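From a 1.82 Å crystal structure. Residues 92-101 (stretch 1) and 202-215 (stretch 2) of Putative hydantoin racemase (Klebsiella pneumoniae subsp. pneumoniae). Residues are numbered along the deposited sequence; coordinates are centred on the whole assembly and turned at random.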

ATOM      1  N   GLY A  92      -9.695 -27.075 -16.298  1.00 15.74           N
ATOM      2  CA  GLY A  92      -9.901 -27.219 -14.860  1.00 15.47           C
ATOM      3  C   GLY A  92      -9.045 -26.234 -14.082  1.00 15.26           C
ATOM      4  O   GLY A  92      -8.050 -25.728 -14.611  1.00 15.33           O
ATOM      5  N   PRO A  93      -9.425 -25.950 -12.822  1.00 15.05           N
ATOM      6  CA  PRO A  93      -8.684 -24.992 -12.002  1.00 14.84           C
ATOM      7  C   PRO A  93      -7.248 -25.434 -11.716  1.00 14.60           C
ATOM      8  O   PRO A  93      -6.970 -26.632 -11.621  1.00 14.52           O
ATOM      9  CB  PRO A  93      -9.491 -24.943 -10.700  1.00 14.85           C
ATOM     10  CG  PRO A  93     -10.249 -26.224 -10.670  1.00 15.00           C
ATOM     11  CD  PRO A  93     -10.578 -26.514 -12.097  1.00 15.04           C
ATOM     12  N   VAL A  94      -6.351 -24.457 -11.604  1.00 14.32           N
ATOM     13  CA  VAL A  94      -4.951 -24.703 -11.267  1.00 14.08           C
ATOM     14  C   VAL A  94      -4.614 -23.933  -9.993  1.00 13.92           C
ATOM     15  O   VAL A  94      -4.761 -22.709  -9.943  1.00 13.92           O
ATOM     16  CB  VAL A  94      -3.988 -24.278 -12.405  1.00 14.10           C
ATOM     17  CG1 VAL A  94      -2.559 -24.684 -12.075  1.00 14.08           C
ATOM     18  CG2 VAL A  94      -4.411 -24.885 -13.737  1.00 14.00           C
ATOM     19  N   ILE A  95      -4.165 -24.658  -8.971  1.00 13.73           N
ATOM     20  CA  ILE A  95      -3.851 -24.064  -7.672  1.00 13.58           C
ATOM     21  C   ILE A  95      -2.378 -24.266  -7.324  1.00 13.52           C
ATOM     22  O   ILE A  95      -1.865 -25.386  -7.374  1.00 13.43           O
ATOM     23  CB  ILE A  95      -4.750 -24.645  -6.536  1.00 13.59           C
ATOM     24  CG1 ILE A  95      -6.242 -24.589  -6.911  1.00 13.58           C
ATOM     25  CG2 ILE A  95      -4.483 -23.940  -5.201  1.00 13.58           C
ATOM     26  CD1 ILE A  95      -6.804 -23.185  -7.147  1.00 13.77           C
ATOM     27  N   GLY A  96      -1.701 -23.172  -6.981  1.00 13.46           N
ATOM     28  CA  GLY A  96      -0.321 -23.235  -6.510  1.00 13.42           C
ATOM     29  C   GLY A  96      -0.275 -23.587  -5.036  1.00 13.44           C
ATOM     30  O   GLY A  96      -1.212 -23.285  -4.292  1.00 13.41           O
ATOM     31  N   ILE A  97       0.812 -24.226  -4.605  1.00 13.43           N
ATOM     32  CA  ILE A  97       0.926 -24.644  -3.204  1.00 13.47           C
ATOM     33  C   ILE A  97       1.237 -23.493  -2.242  1.00 13.54           C
ATOM     34  O   ILE A  97       0.801 -23.515  -1.093  1.00 13.55           O
ATOM     35  CB  ILE A  97       1.895 -25.842  -2.989  1.00 13.48           C
ATOM     36  CG1 ILE A  97       3.332 -25.492  -3.390  1.00 13.51           C
ATOM     37  CG2 ILE A  97       1.376 -27.077  -3.723  1.00 13.40           C
ATOM     38  CD1 ILE A  97       4.381 -26.338  -2.685  1.00 13.65           C
ATOM     39  N   ALA A  98       1.982 -22.494  -2.713  1.00 13.57           N
ATOM     40  CA  ALA A  98       2.208 -21.281  -1.930  1.00 13.70           C
ATOM     41  C   ALA A  98       0.887 -20.544  -1.753  1.00 13.79           C
ATOM     42  O   ALA A  98       0.532 -20.146  -0.643  1.00 13.76           O
ATOM     43  CB  ALA A  98       3.233 -20.387  -2.601  1.00 13.63           C
ATOM     44  N   GLU A  99       0.167 -20.389  -2.863  1.00 13.94           N
ATOM     45  CA  GLU A  99      -1.160 -19.784  -2.888  1.00 14.19           C
ATOM     46  C   GLU A  99      -2.096 -20.447  -1.875  1.00 14.25           C
ATOM     47  O   GLU A  99      -2.677 -19.770  -1.026  1.00 14.15           O
ATOM     48  CB  GLU A  99      -1.738 -19.881  -4.305  1.00 14.24           C
ATOM     49  CG  GLU A  99      -3.153 -19.340  -4.475  1.00 14.66           C
ATOM     50  CD  GLU A  99      -3.748 -19.676  -5.833  1.00 15.03           C
ATOM     51  OE1 GLU A  99      -3.418 -20.744  -6.396  1.00 14.98           O
ATOM     52  OE2 GLU A  99      -4.556 -18.872  -6.341  1.00 15.25           O
ATOM     53  N   ALA A 100      -2.213 -21.770  -1.963  1.00 14.34           N
ATOM     54  CA  ALA A 100      -3.118 -22.537  -1.108  1.00 14.54           C
ATOM     55  C   ALA A 100      -2.744 -22.473   0.372  1.00 14.71           C
ATOM     56  O   ALA A 100      -3.619 -22.311   1.223  1.00 14.65           O
ATOM     57  CB  ALA A 100      -3.191 -23.976  -1.575  1.00 14.53           C
ATOM     58  N   ALA A 101      -1.450 -22.595   0.670  1.00 14.90           N
ATOM     59  CA  ALA A 101      -0.959 -22.557   2.050  1.00 15.21           C
ATOM     60  C   ALA A 101      -1.209 -21.203   2.711  1.00 15.48           C
ATOM     61  O   ALA A 101      -1.623 -21.143   3.871  1.00 15.44           O
ATOM     62  CB  ALA A 101       0.519 -22.912   2.106  1.00 15.19           C
ATOM     63  N   ASP A 202       0.854 -27.358   5.071  1.00 15.46           N
ATOM     64  CA  ASP A 202       1.449 -27.822   3.826  1.00 15.27           C
ATOM     65  C   ASP A 202       0.565 -27.410   2.656  1.00 15.01           C
ATOM     66  O   ASP A 202      -0.628 -27.729   2.622  1.00 14.96           O
ATOM     67  CB  ASP A 202       1.624 -29.345   3.853  1.00 15.37           C
ATOM     68  CG  ASP A 202       1.699 -29.956   2.464  1.00 15.55           C
ATOM     69  OD1 ASP A 202       2.479 -29.455   1.626  1.00 16.04           O
ATOM     70  OD2 ASP A 202       0.980 -30.944   2.213  1.00 16.25           O
ATOM     71  N   GLY A 203       1.165 -26.713   1.696  1.00 14.73           N
ATOM     72  CA  GLY A 203       0.454 -26.236   0.515  1.00 14.41           C
ATOM     73  C   GLY A 203      -0.009 -27.320  -0.440  1.00 14.20           C
ATOM     74  O   GLY A 203      -1.000 -27.137  -1.145  1.00 14.13           O
ATOM     75  N   VAL A 204       0.711 -28.442  -0.473  1.00 14.01           N
ATOM     76  CA  VAL A 204       0.350 -29.570  -1.339  1.00 13.89           C
ATOM     77  C   VAL A 204      -1.038 -30.096  -0.979  1.00 13.78           C
ATOM     78  O   VAL A 204      -1.934 -30.134  -1.827  1.00 13.71           O
ATOM     79  CB  VAL A 204       1.398 -30.716  -1.278  1.00 13.87           C
ATOM     80  CG1 VAL A 204       0.950 -31.907  -2.119  1.00 13.92           C
ATOM     81  CG2 VAL A 204       2.763 -30.221  -1.743  1.00 13.93           C
ATOM     82  N   SER A 205      -1.205 -30.482   0.282  1.00 13.77           N
ATOM     83  CA  SER A 205      -2.478 -30.981   0.788  1.00 13.77           C
ATOM     84  C   SER A 205      -3.584 -29.927   0.676  1.00 13.68           C
ATOM     85  O   SER A 205      -4.711 -30.244   0.293  1.00 13.67           O
ATOM     86  CB  SER A 205      -2.325 -31.466   2.233  1.00 13.82           C
ATOM     87  OG  SER A 205      -1.855 -30.430   3.078  1.00 14.18           O
ATOM     88  N   ALA A 206      -3.243 -28.678   0.992  1.00 13.60           N
ATOM     89  CA  ALA A 206      -4.181 -27.558   0.915  1.00 13.55           C
ATOM     90  C   ALA A 206      -4.689 -27.315  -0.506  1.00 13.52           C
ATOM     91  O   ALA A 206      -5.884 -27.088  -0.709  1.00 13.43           O
ATOM     92  CB  ALA A 206      -3.543 -26.294   1.477  1.00 13.52           C
ATOM     93  N   ALA A 207      -3.781 -27.376  -1.480  1.00 13.53           N
ATOM     94  CA  ALA A 207      -4.125 -27.159  -2.886  1.00 13.60           C
ATOM     95  C   ALA A 207      -5.045 -28.250  -3.422  1.00 13.65           C
ATOM     96  O   ALA A 207      -5.958 -27.967  -4.199  1.00 13.56           O
ATOM     97  CB  ALA A 207      -2.870 -27.048  -3.738  1.00 13.57           C
ATOM     98  N   VAL A 208      -4.799 -29.489  -2.999  1.00 13.76           N
ATOM     99  CA  VAL A 208      -5.659 -30.623  -3.348  1.00 13.98           C
ATOM    100  C   VAL A 208      -7.093 -30.359  -2.885  1.00 14.13           C
ATOM    101  O   VAL A 208      -8.044 -30.563  -3.643  1.00 14.11           O
ATOM    102  CB  VAL A 208      -5.116 -31.958  -2.761  1.00 14.00           C
ATOM    103  CG1 VAL A 208      -6.147 -33.080  -2.874  1.00 14.02           C
ATOM    104  CG2 VAL A 208      -3.825 -32.356  -3.463  1.00 14.04           C
ATOM    105  N   LYS A 209      -7.234 -29.878  -1.651  1.00 14.34           N
ATOM    106  CA  LYS A 209      -8.548 -29.569  -1.087  1.00 14.57           C
ATOM    107  C   LYS A 209      -9.223 -28.397  -1.799  1.00 14.68           C
ATOM    108  O   LYS A 209     -10.449 -28.367  -1.915  1.00 14.68           O
ATOM    109  CB  LYS A 209      -8.459 -29.298   0.421  1.00 14.58           C
ATOM    110  CG  LYS A 209      -7.823 -30.416   1.268  1.00 14.84           C
ATOM    111  CD  LYS A 209      -8.335 -31.820   0.933  1.00 15.28           C
ATOM    112  CE  LYS A 209      -9.731 -32.079   1.475  1.00 15.33           C
ATOM    113  NZ  LYS A 209     -10.195 -33.450   1.112  1.00 15.64           N
ATOM    114  N   MET A 210      -8.421 -27.444  -2.276  1.00 14.84           N
ATOM    115  CA  MET A 210      -8.942 -26.300  -3.032  1.00 15.05           C
ATOM    116  C   MET A 210      -9.496 -26.727  -4.389  1.00 15.11           C
ATOM    117  O   MET A 210     -10.563 -26.263  -4.799  1.00 15.07           O
ATOM    118  CB  MET A 210      -7.879 -25.207  -3.204  1.00 15.12           C
ATOM    119  CG  MET A 210      -7.474 -24.480  -1.920  1.00 15.53           C
ATOM    120  SD  MET A 210      -8.844 -23.832  -0.932  1.00 16.73           S
ATOM    121  CE  MET A 210      -9.102 -25.186   0.219  1.00 16.52           C
ATOM    122  N   VAL A 211      -8.769 -27.609  -5.073  1.00 15.18           N
ATOM    123  CA  VAL A 211      -9.222 -28.166  -6.349  1.00 15.29           C
ATOM    124  C   VAL A 211     -10.527 -28.943  -6.156  1.00 15.37           C
ATOM    125  O   VAL A 211     -11.491 -28.730  -6.892  1.00 15.37           O
ATOM    126  CB  VAL A 211      -8.143 -29.064  -7.015  1.00 15.25           C
ATOM    127  CG1 VAL A 211      -8.691 -29.722  -8.274  1.00 15.33           C
ATOM    128  CG2 VAL A 211      -6.901 -28.253  -7.353  1.00 15.29           C
ATOM    129  N   GLU A 212     -10.551 -29.823  -5.155  1.00 15.50           N
ATOM    130  CA  GLU A 212     -11.751 -30.592  -4.810  1.00 15.66           C
ATOM    131  C   GLU A 212     -12.940 -29.683  -4.511  1.00 15.69           C
ATOM    132  O   GLU A 212     -14.061 -29.957  -4.947  1.00 15.69           O
ATOM    133  CB  GLU A 212     -11.489 -31.501  -3.609  1.00 15.74           C
ATOM    134  CG  GLU A 212     -10.664 -32.739  -3.920  1.00 16.05           C
ATOM    135  CD  GLU A 212     -10.320 -33.545  -2.680  1.00 16.60           C
ATOM    136  OE1 GLU A 212     -10.335 -32.976  -1.570  1.00 17.01           O
ATOM    137  OE2 GLU A 212     -10.030 -34.750  -2.813  1.00 16.78           O
ATOM    138  N   SER A 213     -12.684 -28.607  -3.769  1.00 15.70           N
ATOM    139  CA  SER A 213     -13.713 -27.631  -3.418  1.00 15.76           C
ATOM    140  C   SER A 213     -14.283 -26.931  -4.649  1.00 15.83           C
ATOM    141  O   SER A 213     -15.502 -26.851  -4.808  1.00 15.79           O
ATOM    142  CB  SER A 213     -13.164 -26.601  -2.428  1.00 15.73           C
ATOM    143  OG  SER A 213     -12.817 -27.216  -1.200  1.00 15.56           O
ATOM    144  N   LEU A 214     -13.400 -26.442  -5.520  1.00 15.95           N
ATOM    145  CA  LEU A 214     -13.813 -25.750  -6.742  1.00 16.08           C
ATOM    146  C   LEU A 214     -14.604 -26.656  -7.687  1.00 16.25           C
ATOM    147  O   LEU A 214     -15.588 -26.221  -8.289  1.00 16.21           O
ATOM    148  CB  LEU A 214     -12.604 -25.133  -7.457  1.00 16.03           C
ATOM    149  CG  LEU A 214     -11.973 -23.900  -6.795  1.00 16.02           C
ATOM    150  CD1 LEU A 214     -10.576 -23.646  -7.337  1.00 15.94           C
ATOM    151  CD2 LEU A 214     -12.848 -22.659  -6.955  1.00 15.79           C
ATOM    152  N   VAL A 215     -14.173 -27.912  -7.805  1.00 16.50           N
ATOM    153  CA  VAL A 215     -14.866 -28.907  -8.632  1.00 16.74           C
ATOM    154  C   VAL A 215     -16.273 -29.189  -8.089  1.00 16.87           C
ATOM    155  O   VAL A 215     -17.236 -29.273  -8.858  1.00 16.96           O
ATOM    156  CB  VAL A 215     -14.037 -30.219  -8.769  1.00 16.78           C
ATOM    157  CG1 VAL A 215     -14.864 -31.341  -9.394  1.00 16.93           C
ATOM    158  CG2 VAL A 215     -12.781 -29.971  -9.598  1.00 16.79           C
TER

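How do the two backbones lie against each other? Stretch 1 changes from strand (94-96) to helix (97-101) as it passes along the single helix 203-215 of stretch 2. The strand runs nearly antiparallel to that helix, at 156° and 8.1 Å between axes, whereas the short helix crosses it almost at a right angle, 82° and 7.5 Å apart. Pro93 therefore lies beside Val211, and Ile97 beside Gly203, near the helix start, where the two CA atoms come within 4.1 Å.

What allows so close an approach at Gly203? Its CA lies 3.2 Å from Ile97 O, in a CA-H...O contact with an angle of 136° at the hydrogen. A CB built on Gly203 would point toward stretch 1 and fall 2.0 Å from Ile97 O, a clash, so the absence of a side chain leaves room for the carbonyl. That oxygen also accepts the helical hydrogen bond from Ala101 N, at 3.0 Å. Ala101 CB packs 3.7 Å from Gly203 CA.

How does the crossing helix fit into its neighbour? Ala100 points its CB toward stretch 2, where it sits as a knob among Gly203, Ala206, Ala207 and Met210. Its CB is 3.5 Å from Ala207 N and 3.8 Å from the CB atoms of both Ala206 and Ala207. These small side chains let the helices pack closely, with the methyl group resting against backbone as well as side-chain atoms.

What fills the space beside the strand? Alternation along the strand directs Ile95 toward the helix and Val94 away from it. Ile95 CG1 meets Val211 CG2 at 3.7 Å, its CG2 meets Ala207 CB at 3.8 Å, and its CD1 reaches Leu214 CD1 at 3.8 Å, so this one residue touches successive turns of the helix. Leu214 CD1 also lies 3.8 Å from Pro93 CB, while at the other end Ile97 CG2 packs 4.0 Å from Val204 CG2.

Where are the polar groups satisfied, if no hydrogen bond crosses the contact? Each stretch secures its own helix start. Asp202 caps the long helix: its OD2 accepts from Ser205 N at 3.0 Å, and its OD1 takes a weak bond from Val204 N at 2.9 Å. In stretch 1, Glu99 OE1 accepts from Gly96 N at 3.0 Å, linking the helix back to its N-cap residue. The contact itself is left to apolar packing and the one CA-H...O approach.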